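Coatomer subunit delta (Saccharomyces cerevisiae, PDB 5FJZ) is a coatomer (COPI) subunit that binds Dsl1 through its mu-homology domain and probably supports budding from Golgi membranes and retrograde Golgi-to-ER transport of dilysine-tagged proteins. Local coordinates at residues F71-H74 against P75-K79; S243-A247 against N248-Q252. One frame throughout, in Å; residues are numbered along the deposited sequence.

Contact 1 of 2, residues F71-H74 against P75-K79; sequences FKTH and PNIDK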
ATOM      1  N   PHE A  71     -21.011   9.258 -10.347  1.00 19.50           N
ATOM      2  CA  PHE A  71     -20.860  10.481  -9.569  1.00 18.88           C
ATOM      3  C   PHE A  71     -21.176  10.116  -8.109  1.00 19.71           C
ATOM      4  O   PHE A  71     -22.141   9.430  -7.807  1.00 21.77           O
ATOM      5  CB  PHE A  71     -21.737  11.597 -10.070  1.00 19.35           C
ATOM      6  CG  PHE A  71     -21.260  12.290 -11.282  1.00 17.44           C
ATOM      7  CD1 PHE A  71     -20.106  13.064 -11.256  1.00 19.60           C
ATOM      8  CD2 PHE A  71     -21.943  12.160 -12.494  1.00 21.63           C
ATOM      9  CE1 PHE A  71     -19.651  13.702 -12.365  1.00 23.12           C
ATOM     10  CE2 PHE A  71     -21.476  12.830 -13.607  1.00 18.49           C
ATOM     11  CZ  PHE A  71     -20.352  13.601 -13.545  1.00 20.65           C
ATOM     12  N   LYS A  72     -20.285  10.505  -7.235  1.00 17.13           N
ATOM     13  CA  LYS A  72     -20.397  10.081  -5.809  1.00 20.78           C
ATOM     14  C   LYS A  72     -20.069  11.307  -5.023  1.00 17.24           C
ATOM     15  O   LYS A  72     -19.030  11.937  -5.237  1.00 15.33           O
ATOM     16  CB  LYS A  72     -19.463   8.921  -5.488  1.00 25.26           C
ATOM     17  CG  LYS A  72     -19.644   8.366  -4.080  1.00 33.34           C
ATOM     18  CD  LYS A  72     -18.360   7.737  -3.537  1.00 43.14           C
ATOM     19  CE  LYS A  72     -18.020   6.410  -4.250  1.00 43.40           C
ATOM     20  NZ  LYS A  72     -17.278   6.589  -5.552  1.00 42.81           N
ATOM     21  N   THR A  73     -21.019  11.738  -4.213  1.00 18.93           N
ATOM     22  CA  THR A  73     -20.847  12.906  -3.367  1.00 22.77           C
ATOM     23  C   THR A  73     -20.289  12.462  -1.999  1.00 19.55           C
ATOM     24  O   THR A  73     -20.440  11.336  -1.517  1.00 20.95           O
ATOM     25  CB  THR A  73     -22.167  13.683  -3.075  1.00 22.73           C
ATOM     26  OG1 THR A  73     -23.138  12.731  -2.657  1.00 21.78           O
ATOM     27  CG2 THR A  73     -22.643  14.472  -4.294  1.00 22.66           C
ATOM     28  N   HIS A  74     -19.514  13.347  -1.458  1.00 20.63           N
ATOM     29  CA  HIS A  74     -18.955  13.115  -0.118  1.00 22.72           C
ATOM     30  C   HIS A  74     -20.098  12.866   0.856  1.00 20.65           C
ATOM     31  O   HIS A  74     -21.183  13.487   0.705  1.00 23.32           O
ATOM     32  CB  HIS A  74     -18.124  14.334   0.250  1.00 22.47           C
ATOM     33  CG  HIS A  74     -17.463  14.214   1.570  1.00 25.70           C
ATOM     34  ND1 HIS A  74     -18.146  14.379   2.750  1.00 25.60           N
ATOM     35  CD2 HIS A  74     -16.198  13.893   1.894  1.00 27.38           C
ATOM     36  CE1 HIS A  74     -17.302  14.232   3.759  1.00 27.48           C
ATOM     37  NE2 HIS A  74     -16.123  13.920   3.269  1.00 30.95           N
ATOM     38  N   PRO A  75     -19.907  11.970   1.861  1.00 22.04           N
ATOM     39  CA  PRO A  75     -20.976  11.762   2.868  1.00 23.78           C
ATOM     40  C   PRO A  75     -21.656  13.007   3.439  1.00 19.94           C
ATOM     41  O   PRO A  75     -22.896  12.992   3.623  1.00 21.93           O
ATOM     42  CB  PRO A  75     -20.302  10.960   3.954  1.00 23.81           C
ATOM     43  CG  PRO A  75     -19.232  10.247   3.265  1.00 26.37           C
ATOM     44  CD  PRO A  75     -18.778  11.071   2.091  1.00 23.27           C
ATOM     45  N   ASN A  76     -20.939  14.102   3.608  1.00 22.21           N
ATOM     46  CA  ASN A  76     -21.496  15.366   4.110  1.00 28.23           C
ATOM     47  C   ASN A  76     -22.166  16.260   3.088  1.00 27.11           C
ATOM     48  O   ASN A  76     -22.688  17.311   3.439  1.00 27.14           O
ATOM     49  CB  ASN A  76     -20.442  16.243   4.804  1.00 28.15           C
ATOM     50  CG  ASN A  76     -19.763  15.542   5.975  1.00 33.15           C
ATOM     51  OD1 ASN A  76     -18.567  15.730   6.244  1.00 34.57           O
ATOM     52  ND2 ASN A  76     -20.510  14.735   6.665  1.00 34.24           N
ATOM     53  N   ILE A  77     -22.159  15.862   1.833  1.00 27.59           N
ATOM     54  CA  ILE A  77     -22.701  16.660   0.742  1.00 24.41           C
ATOM     55  C   ILE A  77     -24.075  16.025   0.483  1.00 20.68           C
ATOM     56  O   ILE A  77     -24.256  14.817   0.530  1.00 22.72           O
ATOM     57  CB  ILE A  77     -21.789  16.600  -0.530  1.00 23.60           C
ATOM     58  CG1 ILE A  77     -20.479  17.306  -0.255  1.00 24.37           C
ATOM     59  CG2 ILE A  77     -22.469  17.190  -1.755  1.00 27.76           C
ATOM     60  CD1 ILE A  77     -20.559  18.787   0.045  1.00 23.04           C
ATOM     61  N   ASP A  78     -25.021  16.877   0.145  1.00 27.20           N
ATOM     62  CA  ASP A  78     -26.416  16.499  -0.148  1.00 29.13           C
ATOM     63  C   ASP A  78     -26.587  15.927  -1.598  1.00 28.10           C
ATOM     64  O   ASP A  78     -26.514  16.680  -2.589  1.00 27.43           O
ATOM     65  CB  ASP A  78     -27.255  17.764   0.007  1.00 31.91           C
ATOM     66  CG  ASP A  78     -28.758  17.542  -0.276  1.00 37.11           C
ATOM     67  OD1 ASP A  78     -29.179  16.423  -0.605  1.00 33.66           O
ATOM     68  OD2 ASP A  78     -29.478  18.563  -0.233  1.00 39.44           O
ATOM     69  N   LYS A  79     -26.695  14.608  -1.677  1.00 28.37           N
ATOM     70  CA  LYS A  79     -26.775  13.901  -2.962  1.00 31.53           C
ATOM     71  C   LYS A  79     -27.983  14.345  -3.770  1.00 34.31           C
ATOM     72  O   LYS A  79     -27.883  14.565  -4.985  1.00 26.48           O
ATOM     73  CB  LYS A  79     -26.796  12.394  -2.719  1.00 28.85           C
ATOM     74  CG  LYS A  79     -26.817  11.507  -3.961  1.00 32.66           C
ATOM     75  CD  LYS A  79     -25.906  12.073  -5.073  1.00 39.58           C
ATOM     76  CE  LYS A  79     -24.660  11.249  -5.330  1.00 42.90           C
ATOM     77  NZ  LYS A  79     -25.017   9.993  -6.039  1.00 43.13           N
TER
HETATM   78  O   HOH W   1     -23.432  12.336  -0.059  1.00 27.10           O
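The imidazole of H74 meets its two successors differently: P75 lies over one face, N76 at the edge. The proline crosses the ring at about a right angle and lays CD above it in a CH-pi contact, 3.6 Å from the H74 ring centroid. With H74 CG trans to the backbone nitrogen (chi1 -178°), the ring swings forward along the chain, and ND1 accepts a nearly straight bond from N76 N at 2.9 Å, the donor tilted slightly from the ring plane. The N76 side chain runs alongside, its amide plane turned 49° from the ring and OD1 3.2 Å from H74 CE1. The backbone makes a type I beta turn, closed by I77 N to H74 O at 2.8 Å; it leads out of edge strand 72-73 of the large mu-homology sheet toward helix 79-85, N-capped by D78. Here the bound Dsl1 peptide stacks an aromatic side chain on the H74 ring, with aromatic packing also against K72, P75 and N76. With an alanine here the ring is gone, and N76 N would probably lack its acceptor and the peptide aromatic its stacking partner. One water bridges T73 OG1, H74 O and I77 O, while T73 CG2 packs on I77 CG2 at 3.7 Å. The bent K79 chain crosses T73 at a slant, CE 3.4 Å from T73 OG1, and NZ reaches F71 O in a weak bond.

Contact 2 of 2, residues S243-A247 against N248-Q252; sequences SVVMA and NDHDQ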
ATOM      1  N   SER A 243     -21.218  28.884 -11.241  1.00 20.78           N
ATOM      2  CA  SER A 243     -21.084  29.963 -10.300  1.00 22.88           C
ATOM      3  C   SER A 243     -20.909  29.373  -8.906  1.00 21.69           C
ATOM      4  O   SER A 243     -21.123  28.162  -8.646  1.00 25.25           O
ATOM      5  CB  SER A 243     -22.318  30.864 -10.280  1.00 26.82           C
ATOM      6  OG  SER A 243     -23.457  30.064  -9.954  1.00 26.27           O
ATOM      7  N   VAL A 244     -20.559  30.280  -8.013  1.00 26.08           N
ATOM      8  CA  VAL A 244     -20.596  30.006  -6.600  1.00 22.43           C
ATOM      9  C   VAL A 244     -21.504  31.101  -5.940  1.00 26.66           C
ATOM     10  O   VAL A 244     -21.386  32.283  -6.243  1.00 22.36           O
ATOM     11  CB  VAL A 244     -19.177  30.072  -6.020  1.00 24.67           C
ATOM     12  CG1 VAL A 244     -19.239  29.822  -4.500  1.00 24.08           C
ATOM     13  CG2 VAL A 244     -18.249  29.027  -6.635  1.00 22.78           C
ATOM     14  N   VAL A 245     -22.258  30.677  -4.934  1.00 23.15           N
ATOM     15  CA  VAL A 245     -23.387  31.365  -4.471  1.00 30.39           C
ATOM     16  C   VAL A 245     -23.479  31.163  -2.944  1.00 32.27           C
ATOM     17  O   VAL A 245     -23.087  30.136  -2.429  1.00 32.21           O
ATOM     18  CB  VAL A 245     -24.515  30.682  -5.312  1.00 35.05           C
ATOM     19  CG1 VAL A 245     -25.585  29.991  -4.502  1.00 35.05           C
ATOM     20  CG2 VAL A 245     -24.931  31.526  -6.493  1.00 36.52           C
ATOM     21  N   MET A 246     -24.069  32.128  -2.259  1.00 34.62           N
ATOM     22  CA  MET A 246     -24.431  31.993  -0.853  1.00 31.43           C
ATOM     23  C   MET A 246     -25.433  30.891  -0.719  1.00 33.02           C
ATOM     24  O   MET A 246     -26.357  30.804  -1.537  1.00 40.33           O
ATOM     25  CB  MET A 246     -25.015  33.319  -0.324  1.00 40.24           C
ATOM     26  CG  MET A 246     -23.979  34.396  -0.083  1.00 42.20           C
ATOM     27  SD  MET A 246     -22.974  33.957   1.353  1.00 46.61           S
ATOM     28  CE  MET A 246     -24.128  34.291   2.713  1.00 51.53           C
ATOM     29  N   ALA A 247     -25.258  30.049   0.301  1.00 30.53           N
ATOM     30  CA  ALA A 247     -26.094  28.892   0.480  1.00 34.56           C
ATOM     31  C   ALA A 247     -27.527  29.317   0.744  1.00 39.36           C
ATOM     32  O   ALA A 247     -28.453  28.614   0.372  1.00 39.13           O
ATOM     33  CB  ALA A 247     -25.611  27.999   1.611  1.00 34.86           C
ATOM     34  N   ASN A 248     -27.711  30.457   1.389  1.00 48.22           N
ATOM     35  CA  ASN A 248     -29.057  30.895   1.739  1.00 57.41           C
ATOM     36  C   ASN A 248     -29.675  31.900   0.761  1.00 59.74           C
ATOM     37  O   ASN A 248     -30.853  32.206   0.841  1.00 59.88           O
ATOM     38  CB  ASN A 248     -29.067  31.328   3.199  1.00 57.37           C
ATOM     39  CG  ASN A 248     -29.485  30.173   4.109  1.00 63.64           C
ATOM     40  OD1 ASN A 248     -28.678  29.558   4.840  1.00 62.18           O
ATOM     41  ND2 ASN A 248     -30.765  29.832   4.018  1.00 65.27           N
ATOM     42  N   ASP A 249     -28.867  32.391  -0.171  1.00 58.36           N
ATOM     43  CA  ASP A 249     -29.340  33.305  -1.189  1.00 55.10           C
ATOM     44  C   ASP A 249     -28.641  33.042  -2.510  1.00 48.80           C
ATOM     45  O   ASP A 249     -27.571  33.609  -2.791  1.00 37.81           O
ATOM     46  CB  ASP A 249     -29.118  34.763  -0.744  1.00 58.60           C
ATOM     47  CG  ASP A 249     -29.717  35.783  -1.729  1.00 62.50           C
ATOM     48  OD1 ASP A 249     -30.170  35.387  -2.837  1.00 55.81           O
ATOM     49  OD2 ASP A 249     -29.736  36.976  -1.379  1.00 69.07           O
ATOM     50  N   HIS A 250     -29.271  32.207  -3.334  1.00 48.02           N
ATOM     51  CA  HIS A 250     -28.676  31.793  -4.606  1.00 47.23           C
ATOM     52  C   HIS A 250     -28.518  32.902  -5.659  1.00 54.11           C
ATOM     53  O   HIS A 250     -27.857  32.671  -6.648  1.00 70.16           O
ATOM     54  CB  HIS A 250     -29.414  30.577  -5.177  1.00 39.80           C
ATOM     55  CG  HIS A 250     -29.246  29.336  -4.360  1.00 40.31           C
ATOM     56  ND1 HIS A 250     -29.789  28.123  -4.715  1.00 42.06           N
ATOM     57  CD2 HIS A 250     -28.514  29.098  -3.248  1.00 40.72           C
ATOM     58  CE1 HIS A 250     -29.479  27.214  -3.808  1.00 41.02           C
ATOM     59  NE2 HIS A 250     -28.678  27.777  -2.925  1.00 36.84           N
ATOM     60  N   ASP A 251     -29.076  34.086  -5.423  1.00 53.77           N
ATOM     61  CA  ASP A 251     -28.826  35.284  -6.245  1.00 59.50           C
ATOM     62  C   ASP A 251     -27.545  36.008  -5.893  1.00 60.63           C
ATOM     63  O   ASP A 251     -27.059  36.823  -6.684  1.00 65.14           O
ATOM     64  CB  ASP A 251     -29.966  36.294  -6.067  1.00 62.36           C
ATOM     65  CG  ASP A 251     -31.256  35.832  -6.700  1.00 57.04           C
ATOM     66  OD1 ASP A 251     -31.201  35.074  -7.693  1.00 51.08           O
ATOM     67  OD2 ASP A 251     -32.319  36.214  -6.172  1.00 56.62           O
ATOM     68  N   GLN A 252     -27.006  35.735  -4.703  1.00 58.67           N
ATOM     69  CA  GLN A 252     -25.790  36.387  -4.242  1.00 49.49           C
ATOM     70  C   GLN A 252     -24.585  35.506  -4.607  1.00 47.47           C
ATOM     71  O   GLN A 252     -24.322  34.500  -3.949  1.00 34.07           O
ATOM     72  CB  GLN A 252     -25.841  36.616  -2.724  1.00 57.13           C
ATOM     73  CG  GLN A 252     -24.615  37.325  -2.139  1.00 65.47           C
ATOM     74  CD  GLN A 252     -24.297  38.651  -2.836  1.00 70.82           C
ATOM     75  OE1 GLN A 252     -23.360  38.748  -3.635  1.00 77.38           O
ATOM     76  NE2 GLN A 252     -25.087  39.683  -2.534  1.00 78.90           N
TER
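H250 folds back over V245, the two side chains crossing at about a right angle. From H250 CB, 3.9 Å from V245 CG1, the imidazole turns toward the strand, CG lying anti to the carbonyl carbon (chi1 -67°). V245 CG1 comes nearer along the ring, modelled 3.3 Å from H250 CD2 in an oblique approach. That same CD2 carries the ring edge to M246 O, which lies in the ring plane at 3.2 Å. At the tip, NE2 passes near A247 O and accepts a weak hydrogen bond from N55 ND2, on the adjoining strand 54-58. Strand 241-246 is an edge strand of a small antiparallel three-stranded sheet in the mu-homology domain, and its chain reverses here: M246 N gives an almost straight bond to Q252 O at 2.9 Å (165°), and V244 pairs onward with L254. Inside the reversal, D249 to Q252 form a type I beta turn, with D249 OD1 accepting from D251 N in an Asx turn. D249 N also reaches M246 O, but from above the carbonyl plane and in a bent, 3.3 Å bond. The side chains of M246 and Q252 run side by side, M246 CG 3.6 Å from Q252 CG. V245 sits at an eclipsed chi1 of 120°, so the short approaches of its CG1 to the H250 ring and its CG2 to the H250 carbonyl are both doubtful.

How the contacts relate
Followed from the N terminus, the chain reaches contact 1 first, where it leaves strand 72-73 at one edge of the nine-stranded sheet and turns into helix 79-85. Strand 87-88 follows, an outer strand of the small sheet whose other edge is strand 241-246; strand 54-58 lies between them. Contact 2 then closes the loop after strand 241-246, before the chain enters strand 257-269 of the large sheet. The two contacts are in series, neither nested nor crossed. The centres of contact 1 and contact 2 are about 19 Å apart, and the nearest atoms of contact 1 and contact 2 about 9 Å, without touching. Contact 1 lies within the Dsl1-interaction region, contact 2 beyond it.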